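PDB 2BA9: putative aminooxidase from Propionibacterium acnes, which probably isomerises polyunsaturated fatty acids such as linoleic acid to conjugated linoleic acid, with a bound flavin-adenine dinucleotide. Local coordinates for residues Glu271-Val283 with Tyr369-Ala381. Sequence-based numbering, arbitrary orientation.
Sequences EYFSKIIHQQYMV and YYFPHVSSEDYKA. With FAD (flavin-adenine dinucleotide), chain D.
Ile277 and His373 face each other as an antiparallel hydrogen-bonded pair: Ile277 N donates to His373 O at 2.8 Å, and His373 N answers to Ile277 O. Gln279 N then bonds Tyr370 O (2.7 Å), the return bond from Tyr370 N being weak. The register slips by one residue between these pairs, a beta bulge in 369-373, where Phe371 adopts positive phi (40°). The His373 ring spans this irregularity: its ND1 donates in the ring plane to Phe371 O. Ile277 CG1 lies over one face of that ring, Phe371 CE2 over the other, and Gln279 OE1, bonded to Asn332, reaches its edge.

His278 makes an offset stack on Tyr369, centroids 4.6 Å apart and planes at 27°. Its CB lies over the face of Tyr369, a CH-pi contact, and with CG between the backbone N and carbonyl carbon (chi1 75°) the imidazole runs along the CD1-CE1 side of that ring. Tyr369 OH bonds Glu257. On the face shared with Gln279, Tyr281 CD2 stands over the centre of the Tyr370 ring, 3.6 Å from its CZ, the two rings oblique. Tyr370 brings its edge to the flavin, CE1 to C9 of FAD at 3.3 Å, and its hydroxyl bonds Phe168 O.

Beyond the strands, water carries the polar contact. One molecule donates to Lys275 O and Asp378 OD2 and accepts from Ser375 N; a second links Lys275 NZ to Asp378 OD1. Ser375 OG, at the N-cap of helix 376-380, accepts from Asp378 N. The lysine's aliphatic chain packs on the carboxylate, Lys275 CB to Asp378 OD2 at 3.6 Å, while the charged ends, too far apart for a salt bridge, meet through water. At the other end, ring packing between the edge strand and its neighbour forms part of the flavin pocket.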
loop_
_atom_site.group_PDB
_atom_site.type_symbol
_atom_site.label_atom_id
_atom_site.label_comp_id
_atom_site.label_asym_id
_atom_site.label_seq_id
_atom_site.Cartn_x
_atom_site.Cartn_y
_atom_site.Cartn_z
ATOM N N GLU A 271 -19.513 -4.392 -13.187
ATOM C CA GLU A 271 -19.848 -2.960 -13.093
ATOM C C GLU A 271 -19.009 -2.185 -12.092
ATOM O O GLU A 271 -18.541 -1.090 -12.389
ATOM C CB GLU A 271 -21.322 -2.762 -12.723
ATOM C CG GLU A 271 -21.777 -1.312 -12.872
ATOM C CD GLU A 271 -23.159 -1.066 -12.326
ATOM O OE1 GLU A 271 -23.856 -2.055 -11.995
ATOM O OE2 GLU A 271 -23.541 0.126 -12.218
ATOM N N TYR A 272 -18.843 -2.747 -10.898
ATOM C CA TYR A 272 -18.137 -2.047 -9.821
ATOM C C TYR A 272 -16.633 -2.266 -9.832
ATOM O O TYR A 272 -15.872 -1.313 -9.657
ATOM C CB TYR A 272 -18.775 -2.362 -8.458
ATOM C CG TYR A 272 -20.049 -1.555 -8.304
ATOM C CD1 TYR A 272 -21.207 -1.924 -8.970
ATOM C CD2 TYR A 272 -20.061 -0.371 -7.572
ATOM C CE1 TYR A 272 -22.372 -1.159 -8.869
ATOM C CE2 TYR A 272 -21.202 0.398 -7.470
ATOM C CZ TYR A 272 -22.356 0.002 -8.120
ATOM O OH TYR A 272 -23.495 0.763 -8.025
ATOM N N PHE A 273 -16.187 -3.489 -10.088
ATOM C CA PHE A 273 -14.741 -3.728 -10.120
ATOM C C PHE A 273 -14.060 -3.032 -11.323
ATOM O O PHE A 273 -12.870 -2.698 -11.259
ATOM C CB PHE A 273 -14.415 -5.224 -10.060
ATOM C CG PHE A 273 -14.950 -5.927 -8.825
ATOM C CD1 PHE A 273 -15.379 -5.219 -7.699
ATOM C CD2 PHE A 273 -14.989 -7.308 -8.775
ATOM C CE1 PHE A 273 -15.863 -5.892 -6.577
ATOM C CE2 PHE A 273 -15.457 -7.975 -7.650
ATOM C CZ PHE A 273 -15.902 -7.268 -6.556
ATOM N N SER A 274 -14.827 -2.799 -12.388
ATOM C CA SER A 274 -14.358 -2.032 -13.552
ATOM C C SER A 274 -14.063 -0.578 -13.241
ATOM O O SER A 274 -13.414 0.086 -14.044
ATOM C CB SER A 274 -15.389 -2.044 -14.689
ATOM O OG SER A 274 -15.608 -3.345 -15.193
ATOM N N LYS A 275 -14.564 -0.065 -12.113
ATOM C CA LYS A 275 -14.319 1.326 -11.723
ATOM C C LYS A 275 -13.006 1.527 -10.960
ATOM O O LYS A 275 -12.598 2.674 -10.715
ATOM C CB LYS A 275 -15.449 1.845 -10.841
ATOM C CG LYS A 275 -16.827 1.853 -11.478
ATOM C CD LYS A 275 -17.888 2.153 -10.420
ATOM C CE LYS A 275 -19.293 1.956 -10.928
ATOM N NZ LYS A 275 -19.651 2.937 -11.962
ATOM N N ILE A 276 -12.380 0.420 -10.560
ATOM C CA ILE A 276 -11.137 0.452 -9.795
ATOM C C ILE A 276 -10.048 1.083 -10.657
ATOM O O ILE A 276 -9.884 0.717 -11.818
ATOM C CB ILE A 276 -10.666 -0.962 -9.370
ATOM C CG1 ILE A 276 -11.687 -1.617 -8.417
ATOM C CG2 ILE A 276 -9.291 -0.904 -8.682
ATOM C CD1 ILE A 276 -11.429 -3.091 -8.168
ATOM N N ILE A 277 -9.328 2.030 -10.072
ATOM C CA ILE A 277 -8.156 2.641 -10.699
ATOM C C ILE A 277 -6.935 2.358 -9.835
ATOM O O ILE A 277 -7.045 2.210 -8.614
ATOM C CB ILE A 277 -8.349 4.165 -10.942
ATOM C CG1 ILE A 277 -8.922 4.888 -9.722
ATOM C CG2 ILE A 277 -9.311 4.404 -12.092
ATOM C CD1 ILE A 277 -9.058 6.419 -9.921
ATOM N N HIS A 278 -5.768 2.254 -10.469
ATOM C CA HIS A 278 -4.542 1.958 -9.737
ATOM C C HIS A 278 -3.409 2.894 -10.149
ATOM O O HIS A 278 -3.498 3.620 -11.159
ATOM C CB HIS A 278 -4.142 0.485 -9.915
ATOM C CG HIS A 278 -3.556 0.165 -11.256
ATOM N ND1 HIS A 278 -4.332 -0.109 -12.360
ATOM C CD2 HIS A 278 -2.270 0.058 -11.666
ATOM C CE1 HIS A 278 -3.550 -0.356 -13.396
ATOM N NE2 HIS A 278 -2.293 -0.271 -12.999
ATOM N N GLN A 279 -2.364 2.885 -9.332
ATOM C CA GLN A 279 -1.183 3.690 -9.560
ATOM C C GLN A 279 -0.096 2.841 -10.188
ATOM O O GLN A 279 0.105 1.675 -9.829
ATOM C CB GLN A 279 -0.669 4.293 -8.248
ATOM C CG GLN A 279 -1.696 5.114 -7.511
ATOM C CD GLN A 279 -2.043 6.384 -8.242
ATOM O OE1 GLN A 279 -3.033 6.445 -8.975
ATOM N NE2 GLN A 279 -1.236 7.417 -8.043
ATOM N N GLN A 280 0.602 3.445 -11.140
ATOM C CA GLN A 280 1.806 2.861 -11.720
ATOM C C GLN A 280 3.063 3.440 -11.030
ATOM O O GLN A 280 3.615 4.465 -11.470
ATOM C CB GLN A 280 1.821 3.136 -13.224
ATOM C CG GLN A 280 0.664 2.497 -13.998
ATOM C CD GLN A 280 0.726 2.805 -15.483
ATOM O OE1 GLN A 280 1.772 2.644 -16.125
ATOM N NE2 GLN A 280 -0.389 3.249 -16.042
ATOM N N TYR A 281 3.516 2.751 -9.977
ATOM C CA TYR A 281 4.605 3.209 -9.094
ATOM C C TYR A 281 5.895 2.440 -9.371
ATOM O O TYR A 281 5.951 1.213 -9.176
ATOM C CB TYR A 281 4.171 2.988 -7.637
ATOM C CG TYR A 281 4.980 3.652 -6.535
ATOM C CD1 TYR A 281 5.607 4.887 -6.726
ATOM C CD2 TYR A 281 5.039 3.072 -5.263
ATOM C CE1 TYR A 281 6.313 5.510 -5.682
ATOM C CE2 TYR A 281 5.733 3.673 -4.225
ATOM C CZ TYR A 281 6.375 4.899 -4.436
ATOM O OH TYR A 281 7.045 5.522 -3.396
ATOM N N MET A 282 6.925 3.156 -9.836
ATOM C CA MET A 282 8.148 2.525 -10.335
ATOM C C MET A 282 9.325 2.741 -9.407
ATOM O O MET A 282 9.661 3.864 -9.032
ATOM C CB MET A 282 8.499 3.034 -11.732
ATOM C CG MET A 282 9.695 2.334 -12.351
ATOM S SD MET A 282 9.790 2.508 -14.145
ATOM C CE MET A 282 11.023 3.790 -14.308
ATOM N N VAL A 283 9.958 1.634 -9.058
ATOM C CA VAL A 283 11.129 1.629 -8.201
ATOM C C VAL A 283 12.297 1.164 -9.046
ATOM O O VAL A 283 12.171 0.224 -9.824
ATOM C CB VAL A 283 10.949 0.679 -7.010
ATOM C CG1 VAL A 283 12.167 0.723 -6.076
ATOM C CG2 VAL A 283 9.656 1.011 -6.267
ATOM N N TYR A 369 1.733 -2.750 -9.428
ATOM C CA TYR A 369 0.297 -2.505 -9.350
ATOM C C TYR A 369 0.078 -1.999 -7.936
ATOM O O TYR A 369 0.248 -2.738 -6.944
ATOM C CB TYR A 369 -0.501 -3.773 -9.599
ATOM C CG TYR A 369 -1.988 -3.628 -9.406
ATOM C CD1 TYR A 369 -2.826 -3.295 -10.468
ATOM C CD2 TYR A 369 -2.572 -3.850 -8.158
ATOM C CE1 TYR A 369 -4.215 -3.193 -10.287
ATOM C CE2 TYR A 369 -3.944 -3.739 -7.972
ATOM C CZ TYR A 369 -4.750 -3.405 -9.032
ATOM O OH TYR A 369 -6.102 -3.301 -8.829
ATOM N N TYR A 370 -0.280 -0.727 -7.853
ATOM C CA TYR A 370 -0.184 0.003 -6.614
ATOM C C TYR A 370 -1.475 0.740 -6.340
ATOM O O TYR A 370 -2.162 1.195 -7.262
ATOM C CB TYR A 370 0.974 0.999 -6.700
ATOM C CG TYR A 370 1.512 1.429 -5.352
ATOM C CD1 TYR A 370 2.202 0.536 -4.549
ATOM C CD2 TYR A 370 1.337 2.726 -4.891
ATOM C CE1 TYR A 370 2.695 0.916 -3.311
ATOM C CE2 TYR A 370 1.834 3.120 -3.648
ATOM C CZ TYR A 370 2.517 2.201 -2.866
ATOM O OH TYR A 370 3.014 2.561 -1.655
ATOM N N PHE A 371 -1.777 0.842 -5.054
ATOM C CA PHE A 371 -2.895 1.610 -4.531
ATOM C C PHE A 371 -4.175 1.534 -5.351
ATOM O O PHE A 371 -4.593 2.536 -5.926
ATOM C CB PHE A 371 -2.475 3.080 -4.325
ATOM C CG PHE A 371 -3.538 3.932 -3.655
ATOM C CD1 PHE A 371 -4.325 3.423 -2.616
ATOM C CD2 PHE A 371 -3.755 5.232 -4.068
ATOM C CE1 PHE A 371 -5.287 4.207 -1.980
ATOM C CE2 PHE A 371 -4.742 6.024 -3.456
ATOM C CZ PHE A 371 -5.503 5.506 -2.402
ATOM N N PRO A 372 -4.816 0.348 -5.395
ATOM C CA PRO A 372 -6.131 0.340 -6.017
ATOM C C PRO A 372 -7.085 1.189 -5.199
ATOM O O PRO A 372 -7.093 1.121 -3.967
ATOM C CB PRO A 372 -6.553 -1.136 -5.964
ATOM C CG PRO A 372 -5.740 -1.716 -4.817
ATOM C CD PRO A 372 -4.426 -0.987 -4.904
ATOM N N HIS A 373 -7.882 1.988 -5.885
ATOM C CA HIS A 373 -8.858 2.836 -5.234
ATOM C C HIS A 373 -9.924 3.255 -6.251
ATOM O O HIS A 373 -9.847 2.887 -7.428
ATOM C CB HIS A 373 -8.173 4.051 -4.609
ATOM C CG HIS A 373 -7.505 4.955 -5.591
ATOM N ND1 HIS A 373 -6.288 4.657 -6.175
ATOM C CD2 HIS A 373 -7.854 6.176 -6.055
ATOM C CE1 HIS A 373 -5.930 5.647 -6.971
ATOM N NE2 HIS A 373 -6.862 6.581 -6.920
ATOM N N VAL A 374 -10.907 4.019 -5.787
ATOM C CA VAL A 374 -11.928 4.588 -6.683
ATOM C C VAL A 374 -11.923 6.119 -6.590
ATOM O O VAL A 374 -11.319 6.706 -5.679
ATOM C CB VAL A 374 -13.341 3.992 -6.455
ATOM C CG1 VAL A 374 -13.344 2.487 -6.779
ATOM C CG2 VAL A 374 -13.852 4.261 -5.025
ATOM N N SER A 375 -12.563 6.744 -7.574
ATOM C CA SER A 375 -12.579 8.182 -7.704
ATOM C C SER A 375 -13.495 8.775 -6.650
ATOM O O SER A 375 -14.358 8.081 -6.081
ATOM C CB SER A 375 -13.068 8.586 -9.104
ATOM O OG SER A 375 -14.394 8.113 -9.328
ATOM N N SER A 376 -13.314 10.066 -6.393
ATOM C CA SER A 376 -14.192 10.772 -5.469
ATOM C C SER A 376 -15.677 10.595 -5.842
ATOM O O SER A 376 -16.506 10.283 -4.984
ATOM C CB SER A 376 -13.821 12.253 -5.413
ATOM O OG SER A 376 -14.646 12.937 -4.482
ATOM N N GLU A 377 -15.993 10.760 -7.125
ATOM C CA GLU A 377 -17.362 10.562 -7.632
ATOM C C GLU A 377 -17.914 9.150 -7.360
ATOM O O GLU A 377 -19.041 8.974 -6.880
ATOM C CB GLU A 377 -17.390 10.810 -9.144
ATOM C CG GLU A 377 -18.735 10.516 -9.793
ATOM C CD GLU A 377 -18.722 10.725 -11.293
ATOM O OE1 GLU A 377 -19.539 11.545 -11.765
ATOM O OE2 GLU A 377 -17.890 10.076 -11.983
ATOM N N ASP A 378 -17.113 8.149 -7.707
ATOM C CA ASP A 378 -17.478 6.760 -7.492
ATOM C C ASP A 378 -17.578 6.479 -5.981
ATOM O O ASP A 378 -18.499 5.821 -5.532
ATOM C CB ASP A 378 -16.489 5.829 -8.216
ATOM C CG ASP A 378 -16.651 5.858 -9.743
ATOM O OD1 ASP A 378 -17.697 6.332 -10.250
ATOM O OD2 ASP A 378 -15.732 5.391 -10.454
ATOM N N TYR A 379 -16.666 7.026 -5.194
ATOM C CA TYR A 379 -16.753 6.899 -3.735
ATOM C C TYR A 379 -18.097 7.483 -3.230
ATOM O O TYR A 379 -18.818 6.826 -2.474
ATOM C CB TYR A 379 -15.529 7.548 -3.051
ATOM C CG TYR A 379 -15.269 7.064 -1.630
ATOM C CD1 TYR A 379 -14.110 6.334 -1.313
ATOM C CD2 TYR A 379 -16.175 7.332 -0.600
ATOM C CE1 TYR A 379 -13.875 5.885 0.003
ATOM C CE2 TYR A 379 -15.952 6.888 0.696
ATOM C CZ TYR A 379 -14.821 6.172 0.999
ATOM O OH TYR A 379 -14.659 5.754 2.302
ATOM N N LYS A 380 -18.428 8.691 -3.707
ATOM C CA LYS A 380 -19.625 9.438 -3.322
ATOM C C LYS A 380 -20.872 8.690 -3.757
ATOM O O LYS A 380 -21.876 8.714 -3.059
ATOM C CB LYS A 380 -19.654 10.836 -3.976
ATOM C CG LYS A 380 -18.827 11.922 -3.299
ATOM C CD LYS A 380 -18.974 13.238 -4.038
ATOM C CE LYS A 380 -17.850 14.221 -3.729
ATOM N NZ LYS A 380 -18.072 15.480 -4.528
ATOM N N ALA A 381 -20.791 8.043 -4.923
ATOM C CA ALA A 381 -21.918 7.322 -5.502
ATOM C C ALA A 381 -22.236 6.044 -4.724
ATOM O O ALA A 381 -23.230 5.382 -5.008
ATOM C CB ALA A 381 -21.643 7.002 -6.979
HETATM P PA FAD D . 0.151 -7.418 -2.473
HETATM O O1A FAD D . 1.238 -7.020 -1.519
HETATM O O2A FAD D . 0.201 -6.804 -3.857
HETATM O O5B FAD D . 0.213 -9.005 -2.682
HETATM C C5B FAD D . -0.768 -9.590 -3.507
HETATM C C4B FAD D . -0.419 -11.037 -3.781
HETATM O O4B FAD D . -1.438 -11.609 -4.577
HETATM C C3B FAD D . 0.914 -11.175 -4.518
HETATM O O3B FAD D . 1.757 -12.067 -3.825
HETATM C C2B FAD D . 0.513 -11.667 -5.889
HETATM O O2B FAD D . 1.539 -12.422 -6.534
HETATM C C1B FAD D . -0.818 -12.377 -5.583
HETATM N N9A FAD D . -1.637 -12.477 -6.804
HETATM C C8A FAD D . -2.014 -11.455 -7.650
HETATM N N7A FAD D . -2.745 -11.981 -8.673
HETATM C C5A FAD D . -2.840 -13.326 -8.486
HETATM C C6A FAD D . -3.450 -14.364 -9.220
HETATM N N6A FAD D . -4.425 -14.051 -10.134
HETATM N N1A FAD D . -3.382 -15.662 -8.726
HETATM C C2A FAD D . -2.677 -15.957 -7.568
HETATM N N3A FAD D . -2.076 -14.926 -6.857
HETATM C C4A FAD D . -2.136 -13.644 -7.312
HETATM N N1 FAD D . 3.167 -0.373 2.998
HETATM C C2 FAD D . 3.303 0.139 4.272
HETATM O O2 FAD D . 2.566 -0.257 5.175
HETATM N N3 FAD D . 4.247 1.116 4.521
HETATM C C4 FAD D . 5.074 1.558 3.510
HETATM O O4 FAD D . 5.924 2.423 3.773
HETATM C C4X FAD D . 4.948 1.029 2.221
HETATM N N5 FAD D . 5.744 1.465 1.175
HETATM C C5X FAD D . 5.737 0.836 -0.055
HETATM C C6 FAD D . 6.649 1.201 -1.043
HETATM C C7 FAD D . 6.656 0.532 -2.264
HETATM C C7M FAD D . 7.664 0.942 -3.300
HETATM C C8 FAD D . 5.742 -0.492 -2.500
HETATM C C8M FAD D . 5.705 -1.240 -3.798
HETATM C C9 FAD D . 4.831 -0.845 -1.509
HETATM C C9A FAD D . 4.809 -0.183 -0.281
HETATM N N10 FAD D . 3.883 -0.509 0.728
HETATM C C10 FAD D . 3.996 0.042 1.984
HETATM C "C1'" FAD D . 2.586 -1.166 0.395
HETATM C "C2'" FAD D . 2.559 -2.627 0.827
HETATM O "O2'" FAD D . 3.728 -3.328 0.416
HETATM C "C3'" FAD D . 1.306 -3.254 0.237
HETATM O "O3'" FAD D . 0.175 -2.438 0.554
HETATM C "C4'" FAD D . 1.116 -4.674 0.744
HETATM O "O4'" FAD D . 2.096 -5.551 0.202
HETATM C "C5'" FAD D . -0.296 -5.124 0.398
HETATM O "O5'" FAD D . -0.415 -6.508 0.568
HETATM P P FAD D . -1.565 -7.326 -0.229
HETATM O O1P FAD D . -1.458 -8.810 0.065
HETATM O O2P FAD D . -2.885 -6.759 0.165
HETATM O O3P FAD D . -1.271 -7.110 -1.793
HETATM O O HOH W 1 -13.216 5.264 -9.940
HETATM O O HOH W 2 -20.316 4.645 -9.610
#